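Periplasmic binding protein (Agrobacterium tumefaciens str. B6, PDB 5L9G) binds the opine mannopine, as a periplasmic solute-binding protein that probably delivers it to an ABC transporter for uptake. Local coordinates at residues 122-127 with 228-233; 203-206 with 210-213. One frame throughout, in Å; residues are numbered along the deposited sequence.

Both contacts set a helix against the same mixed sheet, and their centres lie about 11 Å apart. Along the chain they are nested: strand 201-205 and helix 208-216 of interaction 2 fall between strand 115-128 and helix 227-235 of interaction 1. Strands 222-226 and 153-156 lie between the two strands concerned, 222-226 pairing antiparallel with 115-128 and 153-156 parallel with 201-205. The helices themselves touch, Ala233 CB coming to 3.6 Å from Ala212 O, and they form one layer on the sheet. Mannopine lies beside this layer: Arg229 of interaction 1 binds it directly, while the Trp205 side chain of interaction 2 is about 7 Å from mannopine at the nearest atoms.

Interaction 1: residues 122-127 with 228-233; sequences STLIAW and GRVQGA. With MO0 (mannopine), chain C.
Val230 places both its methyl groups against strand 115-128, packing the first turn of helix 227-235 onto the central sheet of a periplasmic solute-binding protein. The contact is small, 113 Å² in all, and apolar. Starting from CB, the valine side chain forks at once. Val230 CG1, anti to the backbone N (chi1 176°), meets Ala126 CB at 3.8 Å. On the branch beside the backbone N, Val230 CG2 touches two strand residues, Leu124 CD1 and Ala126 CB, each at 4.0 Å. The fork thus straddles the alanine methyl, and one of its prongs continues to the leucine.

Leu124 and Ala126 point the same way because they alternate with Ile125, whose side chain leaves from the other side of the strand. It is CD1 of the leucine, not CD2, that meets the helix. All three touching residues are buried, and strand 222-226 adds Ile223 beside Ala126 and Thr225 beside Val230. The backbones remain apart, Ala126 CA and Val230 CA being separated by 7.2 Å, a distance spanned by these side chains.

One residue earlier, the helix turns a different side to the ligand. Arg229 belongs to the mannopine pocket; its chain bends at chi2 (-59°) and then runs out to the ligand carboxylate, which lies at the edge of the guanidinium and in its plane. Two nearly straight hydrogen bonds form this side-by-side pairing and restrict rotation of the carboxylate. NH2 also bonds to Gly29 O, so it has a protein partner as well as the ligand. In the pairing, Arg229 NH2 reaches mannopine O at 2.9 Å with an angle of 168°, and Arg229 NE reaches OXT at 2.7 Å.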
ATOM      1  N   SER A 122       0.928  -3.837   5.324  1.00 29.03           N
ATOM      2  CA  SER A 122       2.169  -3.317   5.906  1.00 29.21           C
ATOM      3  C   SER A 122       3.217  -3.132   4.825  1.00 32.66           C
ATOM      4  O   SER A 122       3.293  -3.941   3.890  1.00 31.52           O
ATOM      5  CB  SER A 122       2.714  -4.272   6.967  1.00 31.67           C
ATOM      6  OG  SER A 122       1.848  -4.469   8.074  1.00 34.83           O
ATOM      7  N   THR A 123       4.009  -2.064   4.950  1.00 30.80           N
ATOM      8  CA  THR A 123       5.194  -1.806   4.130  1.00 29.09           C
ATOM      9  C   THR A 123       6.308  -2.246   5.079  1.00 31.94           C
ATOM     10  O   THR A 123       6.541  -1.587   6.094  1.00 30.54           O
ATOM     11  CB  THR A 123       5.281  -0.343   3.738  1.00 33.33           C
ATOM     12  OG1 THR A 123       4.136  -0.016   2.946  1.00 30.41           O
ATOM     13  CG2 THR A 123       6.535  -0.041   2.962  1.00 33.18           C
ATOM     14  N   LEU A 124       6.913  -3.409   4.807  1.00 29.98           N
ATOM     15  CA  LEU A 124       7.821  -4.044   5.752  1.00 28.11           C
ATOM     16  C   LEU A 124       9.149  -4.496   5.148  1.00 31.37           C
ATOM     17  O   LEU A 124       9.310  -4.479   3.934  1.00 29.77           O
ATOM     18  CB  LEU A 124       7.075  -5.247   6.447  1.00 27.55           C
ATOM     19  CG  LEU A 124       6.394  -6.297   5.525  1.00 30.44           C
ATOM     20  CD1 LEU A 124       7.429  -7.138   4.744  1.00 31.07           C
ATOM     21  CD2 LEU A 124       5.533  -7.256   6.350  1.00 31.27           C
ATOM     22  N   ILE A 125      10.070  -4.957   6.018  1.00 28.06           N
ATOM     23  CA  ILE A 125      11.407  -5.446   5.662  1.00 26.96           C
ATOM     24  C   ILE A 125      11.367  -6.950   5.456  1.00 30.48           C
ATOM     25  O   ILE A 125      10.982  -7.672   6.366  1.00 29.60           O
ATOM     26  CB  ILE A 125      12.418  -5.110   6.813  1.00 30.60           C
ATOM     27  CG1 ILE A 125      12.519  -3.600   7.042  1.00 31.80           C
ATOM     28  CG2 ILE A 125      13.832  -5.737   6.576  1.00 31.23           C
ATOM     29  CD1 ILE A 125      13.000  -3.235   8.491  1.00 34.40           C
ATOM     30  N   ALA A 126      11.880  -7.416   4.324  1.00 26.07           N
ATOM     31  CA  ALA A 126      12.039  -8.848   4.035  1.00 26.79           C
ATOM     32  C   ALA A 126      13.489  -9.054   3.634  1.00 30.14           C
ATOM     33  O   ALA A 126      14.086  -8.162   3.019  1.00 29.72           O
ATOM     34  CB  ALA A 126      11.128  -9.278   2.883  1.00 27.12           C
ATOM     35  N   TRP A 127      14.057 -10.215   3.972  1.00 28.40           N
ATOM     36  CA  TRP A 127      15.439 -10.492   3.612  1.00 28.60           C
ATOM     37  C   TRP A 127      15.620 -11.887   3.077  1.00 30.92           C
ATOM     38  O   TRP A 127      14.831 -12.802   3.369  1.00 28.85           O
ATOM     39  CB  TRP A 127      16.397 -10.216   4.777  1.00 28.37           C
ATOM     40  CG  TRP A 127      16.367 -11.267   5.852  1.00 29.54           C
ATOM     41  CD1 TRP A 127      17.096 -12.422   5.898  1.00 32.18           C
ATOM     42  CD2 TRP A 127      15.507 -11.285   7.008  1.00 30.43           C
ATOM     43  NE1 TRP A 127      16.768 -13.143   7.032  1.00 32.41           N
ATOM     44  CE2 TRP A 127      15.812 -12.456   7.740  1.00 34.58           C
ATOM     45  CE3 TRP A 127      14.549 -10.392   7.527  1.00 32.17           C
ATOM     46  CZ2 TRP A 127      15.184 -12.765   8.962  1.00 35.61           C
ATOM     47  CZ3 TRP A 127      13.933 -10.693   8.737  1.00 34.84           C
ATOM     48  CH2 TRP A 127      14.239 -11.871   9.436  1.00 35.88           C
ATOM     49  N   GLY A 228       1.735  -8.648   1.736  1.00 29.94           N
ATOM     50  CA  GLY A 228       1.019  -9.636   0.917  1.00 29.33           C
ATOM     51  C   GLY A 228       1.865 -10.144  -0.237  1.00 31.02           C
ATOM     52  O   GLY A 228       1.895 -11.349  -0.511  1.00 29.49           O
ATOM     53  N   ARG A 229       2.612  -9.237  -0.869  1.00 28.47           N
ATOM     54  CA  ARG A 229       3.523  -9.590  -1.973  1.00 27.73           C
ATOM     55  C   ARG A 229       4.629 -10.508  -1.454  1.00 28.59           C
ATOM     56  O   ARG A 229       4.961 -11.512  -2.099  1.00 26.66           O
ATOM     57  CB  ARG A 229       4.131  -8.326  -2.610  1.00 27.00           C
ATOM     58  CG  ARG A 229       3.099  -7.264  -3.044  1.00 27.23           C
ATOM     59  CD  ARG A 229       2.071  -7.767  -4.083  1.00 29.52           C
ATOM     60  NE  ARG A 229       1.214  -6.658  -4.524  1.00 29.53           N
ATOM     61  CZ  ARG A 229       0.687  -6.552  -5.742  1.00 38.93           C
ATOM     62  NH1 ARG A 229       0.895  -7.504  -6.653  1.00 33.46           N
ATOM     63  NH2 ARG A 229      -0.043  -5.490  -6.065  1.00 31.67           N
ATOM     64  N   VAL A 230       5.159 -10.184  -0.257  1.00 27.43           N
ATOM     65  CA  VAL A 230       6.247 -10.983   0.353  1.00 26.30           C
ATOM     66  C   VAL A 230       5.742 -12.381   0.704  1.00 28.71           C
ATOM     67  O   VAL A 230       6.392 -13.361   0.347  1.00 27.88           O
ATOM     68  CB  VAL A 230       6.875 -10.281   1.579  1.00 27.87           C
ATOM     69  CG1 VAL A 230       7.932 -11.179   2.246  1.00 28.27           C
ATOM     70  CG2 VAL A 230       7.500  -8.944   1.181  1.00 26.29           C
ATOM     71  N   GLN A 231       4.625 -12.466   1.443  1.00 26.96           N
ATOM     72  CA  GLN A 231       4.078 -13.762   1.842  1.00 27.94           C
ATOM     73  C   GLN A 231       3.750 -14.639   0.610  1.00 30.98           C
ATOM     74  O   GLN A 231       4.035 -15.841   0.620  1.00 29.98           O
ATOM     75  CB  GLN A 231       2.868 -13.598   2.792  1.00 28.96           C
ATOM     76  CG  GLN A 231       2.377 -14.972   3.332  1.00 36.26           C
ATOM     77  CD  GLN A 231       3.434 -15.744   4.122  1.00 47.28           C
ATOM     78  OE1 GLN A 231       3.805 -16.879   3.808  1.00 41.56           O
ATOM     79  NE2 GLN A 231       3.978 -15.137   5.144  1.00 35.34           N
ATOM     80  N   GLY A 232       3.195 -14.018  -0.432  1.00 29.61           N
ATOM     81  CA  GLY A 232       2.881 -14.695  -1.694  1.00 29.27           C
ATOM     82  C   GLY A 232       4.132 -15.278  -2.355  1.00 31.23           C
ATOM     83  O   GLY A 232       4.108 -16.419  -2.820  1.00 30.29           O
ATOM     84  N   ALA A 233       5.259 -14.538  -2.326  1.00 28.29           N
ATOM     85  CA  ALA A 233       6.523 -15.032  -2.886  1.00 27.99           C
ATOM     86  C   ALA A 233       7.052 -16.226  -2.065  1.00 30.18           C
ATOM     87  O   ALA A 233       7.446 -17.240  -2.635  1.00 30.64           O
ATOM     88  CB  ALA A 233       7.556 -13.915  -2.920  1.00 28.30           C
TER
HETATM   89  OAB MO0 C 401      -2.436   5.219  -4.649  1.00 37.00           O
HETATM   90  CAF MO0 C 401      -1.861   4.640  -5.788  1.00 37.76           C
HETATM   91  CAG MO0 C 401      -0.930   3.484  -5.468  1.00 35.67           C
HETATM   92  OAC MO0 C 401       0.352   3.958  -5.244  1.00 36.39           O
HETATM   93  CAH MO0 C 401      -1.435   2.553  -4.392  1.00 36.53           C
HETATM   94  OAM MO0 C 401      -2.692   2.067  -4.688  1.00 36.67           O
HETATM   95  CAI MO0 C 401      -0.488   1.414  -4.013  1.00 33.31           C
HETATM   96  OAD MO0 C 401      -0.257   0.571  -5.100  1.00 35.73           O
HETATM   97  CAJ MO0 C 401      -0.945   0.677  -2.787  1.00 33.25           C
HETATM   98  OAE MO0 C 401      -1.037   1.572  -1.716  1.00 37.76           O
HETATM   99  CAK MO0 C 401      -0.095  -0.550  -2.424  1.00 29.10           C
HETATM  100  N   MO0 C 401      -0.982  -1.703  -2.225  1.00 29.28           N
HETATM  101  CA  MO0 C 401      -0.280  -2.874  -1.644  1.00 28.88           C
HETATM  102  C   MO0 C 401      -0.005  -3.899  -2.718  1.00 33.73           C
HETATM  103  O   MO0 C 401      -0.238  -3.615  -3.912  1.00 31.54           O
HETATM  104  CB  MO0 C 401      -1.018  -3.493  -0.480  1.00 31.10           C
HETATM  105  CG  MO0 C 401      -2.200  -4.334  -0.913  1.00 32.04           C
HETATM  106  CD  MO0 C 401      -3.209  -4.532   0.163  1.00 33.36           C
HETATM  107  OE1 MO0 C 401      -3.191  -5.747   0.860  1.00 29.25           O
HETATM  108  NE2 MO0 C 401      -4.070  -3.689   0.464  1.00 35.97           N
HETATM  109  OXT MO0 C 401       0.523  -5.022  -2.441  1.00 30.26           O

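Interaction 2: residues 203-206 with 210-213; sequences VWWE and QAAQ
Gln210 reaches back from the first turn of helix 208-216 to the end of strand 201-205, closing a tight strand-turn-helix connection in the solute-binding fold. With Trp205 and Ala211 it supplies most of the 209 Å² buried here. Its chain is fully extended, with CG anti to the backbone N and the next torsion also anti, which carries the amide across the turn to the backbone just past the strand, where Gln210 OE1 accepts a hydrogen bond from Glu206 N at 2.8 Å. The N-H points almost straight at the oxygen (169°), yet the donor stands above the amide's carbonyl plane, 38° out of it, and so misses a lone-pair direction.

The other end of the amide is used too. Gln210 NE2 donates to a water 2.9 Å away, and that water donates in turn to Trp204 O. The amide therefore holds backbone groups on either side of Trp205 along the chain, Glu206 N directly and Trp204 O through the water, and this pair of bonds sets which way its O and N face. The Val203 and Gln210 side chains come from opposite directions, and Val203 CG2 rests against NE2 in van der Waals contact.

Trp205 and Ala211 form the buried half, with their CA atoms 6.0 Å apart. The Ala211 methyl lies over one face of the indole, 4.2 Å from the centroid of the five-membered ring and 22° off its normal, a CH-pi contact. Trp156 stacks on the same indole and Trp226 meets it edge to face, while Trp205 NE1 donates to Ile224 O, fixing the ring within an aromatic cluster near mannopine. The methyl is displaced toward the rim of the indole, where the ring atom nearest to Ala211 CB is Trp205 CD2, at 3.9 Å.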
ATOM      1  N   VAL A 203      17.844  -2.147  -7.227  1.00 40.53           N
ATOM      2  CA  VAL A 203      16.609  -2.009  -8.009  1.00 40.63           C
ATOM      3  C   VAL A 203      15.612  -1.145  -7.248  1.00 42.89           C
ATOM      4  O   VAL A 203      15.424  -1.326  -6.036  1.00 38.88           O
ATOM      5  CB  VAL A 203      16.009  -3.405  -8.396  1.00 43.90           C
ATOM      6  CG1 VAL A 203      15.989  -4.328  -7.214  1.00 43.25           C
ATOM      7  CG2 VAL A 203      14.623  -3.299  -9.051  1.00 43.27           C
ATOM      8  N   TRP A 204      14.967  -0.213  -7.975  1.00 39.45           N
ATOM      9  CA  TRP A 204      13.896   0.619  -7.441  1.00 38.77           C
ATOM     10  C   TRP A 204      12.645  -0.030  -8.047  1.00 40.57           C
ATOM     11  O   TRP A 204      12.301   0.211  -9.216  1.00 38.42           O
ATOM     12  CB  TRP A 204      14.064   2.095  -7.859  1.00 39.69           C
ATOM     13  CG  TRP A 204      15.361   2.693  -7.408  1.00 41.53           C
ATOM     14  CD1 TRP A 204      16.496   2.826  -8.149  1.00 45.98           C
ATOM     15  CD2 TRP A 204      15.654   3.262  -6.118  1.00 41.18           C
ATOM     16  NE1 TRP A 204      17.489   3.406  -7.392  1.00 46.00           N
ATOM     17  CE2 TRP A 204      16.989   3.721  -6.157  1.00 45.87           C
ATOM     18  CE3 TRP A 204      14.926   3.399  -4.918  1.00 41.46           C
ATOM     19  CZ2 TRP A 204      17.609   4.319  -5.051  1.00 45.99           C
ATOM     20  CZ3 TRP A 204      15.533   4.012  -3.829  1.00 43.28           C
ATOM     21  CH2 TRP A 204      16.861   4.463  -3.899  1.00 44.97           C
ATOM     22  N   TRP A 205      12.047  -0.971  -7.287  1.00 36.66           N
ATOM     23  CA  TRP A 205      10.914  -1.750  -7.788  1.00 35.40           C
ATOM     24  C   TRP A 205       9.695  -0.865  -8.013  1.00 38.17           C
ATOM     25  O   TRP A 205       9.489   0.108  -7.283  1.00 37.97           O
ATOM     26  CB  TRP A 205      10.627  -2.979  -6.913  1.00 32.30           C
ATOM     27  CG  TRP A 205      10.222  -2.652  -5.509  1.00 31.97           C
ATOM     28  CD1 TRP A 205      11.023  -2.603  -4.410  1.00 34.60           C
ATOM     29  CD2 TRP A 205       8.892  -2.362  -5.056  1.00 31.42           C
ATOM     30  NE1 TRP A 205      10.277  -2.270  -3.294  1.00 33.73           N
ATOM     31  CE2 TRP A 205       8.967  -2.103  -3.670  1.00 34.08           C
ATOM     32  CE3 TRP A 205       7.638  -2.293  -5.696  1.00 32.57           C
ATOM     33  CZ2 TRP A 205       7.845  -1.760  -2.914  1.00 33.02           C
ATOM     34  CZ3 TRP A 205       6.523  -1.972  -4.937  1.00 33.74           C
ATOM     35  CH2 TRP A 205       6.632  -1.696  -3.568  1.00 33.47           C
ATOM     36  N   GLU A 206       8.902  -1.197  -9.031  1.00 35.73           N
ATOM     37  CA  GLU A 206       7.755  -0.374  -9.428  1.00 37.33           C
ATOM     38  C   GLU A 206       6.386  -0.964  -9.104  1.00 42.94           C
ATOM     39  O   GLU A 206       5.428  -0.211  -8.936  1.00 45.98           O
ATOM     40  CB  GLU A 206       7.850  -0.053 -10.925  1.00 40.12           C
ATOM     41  CG  GLU A 206       9.179   0.596 -11.276  1.00 49.66           C
ATOM     42  CD  GLU A 206       9.280   1.186 -12.670  1.00 69.31           C
ATOM     43  OE1 GLU A 206       8.255   1.215 -13.390  1.00 58.11           O
ATOM     44  OE2 GLU A 206      10.388   1.642 -13.031  1.00 61.49           O
ATOM     45  N   GLN A 210       6.437  -7.204  -9.394  1.00 29.26           N
ATOM     46  CA  GLN A 210       7.870  -7.134  -9.677  1.00 29.25           C
ATOM     47  C   GLN A 210       8.655  -7.411  -8.381  1.00 30.27           C
ATOM     48  O   GLN A 210       9.611  -8.175  -8.403  1.00 28.25           O
ATOM     49  CB  GLN A 210       8.252  -5.759 -10.246  1.00 30.98           C
ATOM     50  CG  GLN A 210       9.732  -5.671 -10.630  1.00 32.92           C
ATOM     51  CD  GLN A 210      10.206  -4.262 -10.814  1.00 39.70           C
ATOM     52  OE1 GLN A 210       9.435  -3.316 -10.729  1.00 36.19           O
ATOM     53  NE2 GLN A 210      11.476  -4.095 -11.172  1.00 41.06           N
ATOM     54  N   ALA A 211       8.227  -6.820  -7.258  1.00 27.78           N
ATOM     55  CA  ALA A 211       8.885  -7.034  -5.950  1.00 27.03           C
ATOM     56  C   ALA A 211       8.842  -8.523  -5.588  1.00 29.17           C
ATOM     57  O   ALA A 211       9.879  -9.100  -5.219  1.00 27.34           O
ATOM     58  CB  ALA A 211       8.172  -6.229  -4.879  1.00 28.35           C
ATOM     59  N   ALA A 212       7.663  -9.153  -5.735  1.00 27.60           N
ATOM     60  CA  ALA A 212       7.487 -10.584  -5.457  1.00 27.68           C
ATOM     61  C   ALA A 212       8.440 -11.412  -6.358  1.00 30.06           C
ATOM     62  O   ALA A 212       9.039 -12.387  -5.882  1.00 29.47           O
ATOM     63  CB  ALA A 212       6.033 -10.983  -5.704  1.00 28.97           C
ATOM     64  N   GLN A 213       8.605 -11.017  -7.640  1.00 27.54           N
ATOM     65  CA  GLN A 213       9.483 -11.744  -8.560  1.00 27.32           C
ATOM     66  C   GLN A 213      10.953 -11.621  -8.140  1.00 30.44           C
ATOM     67  O   GLN A 213      11.682 -12.620  -8.162  1.00 29.83           O
ATOM     68  CB  GLN A 213       9.272 -11.280 -10.029  1.00 28.67           C
ATOM     69  CG  GLN A 213       9.855 -12.236 -11.072  1.00 29.42           C
ATOM     70  CD  GLN A 213       9.287 -13.627 -10.920  1.00 36.86           C
ATOM     71  OE1 GLN A 213       8.077 -13.841 -10.990  1.00 32.88           O
ATOM     72  NE2 GLN A 213      10.137 -14.605 -10.725  1.00 31.35           N
TER
HETATM   73  O   HOH W   1      12.543  -1.483 -11.743  1.00 41.96           O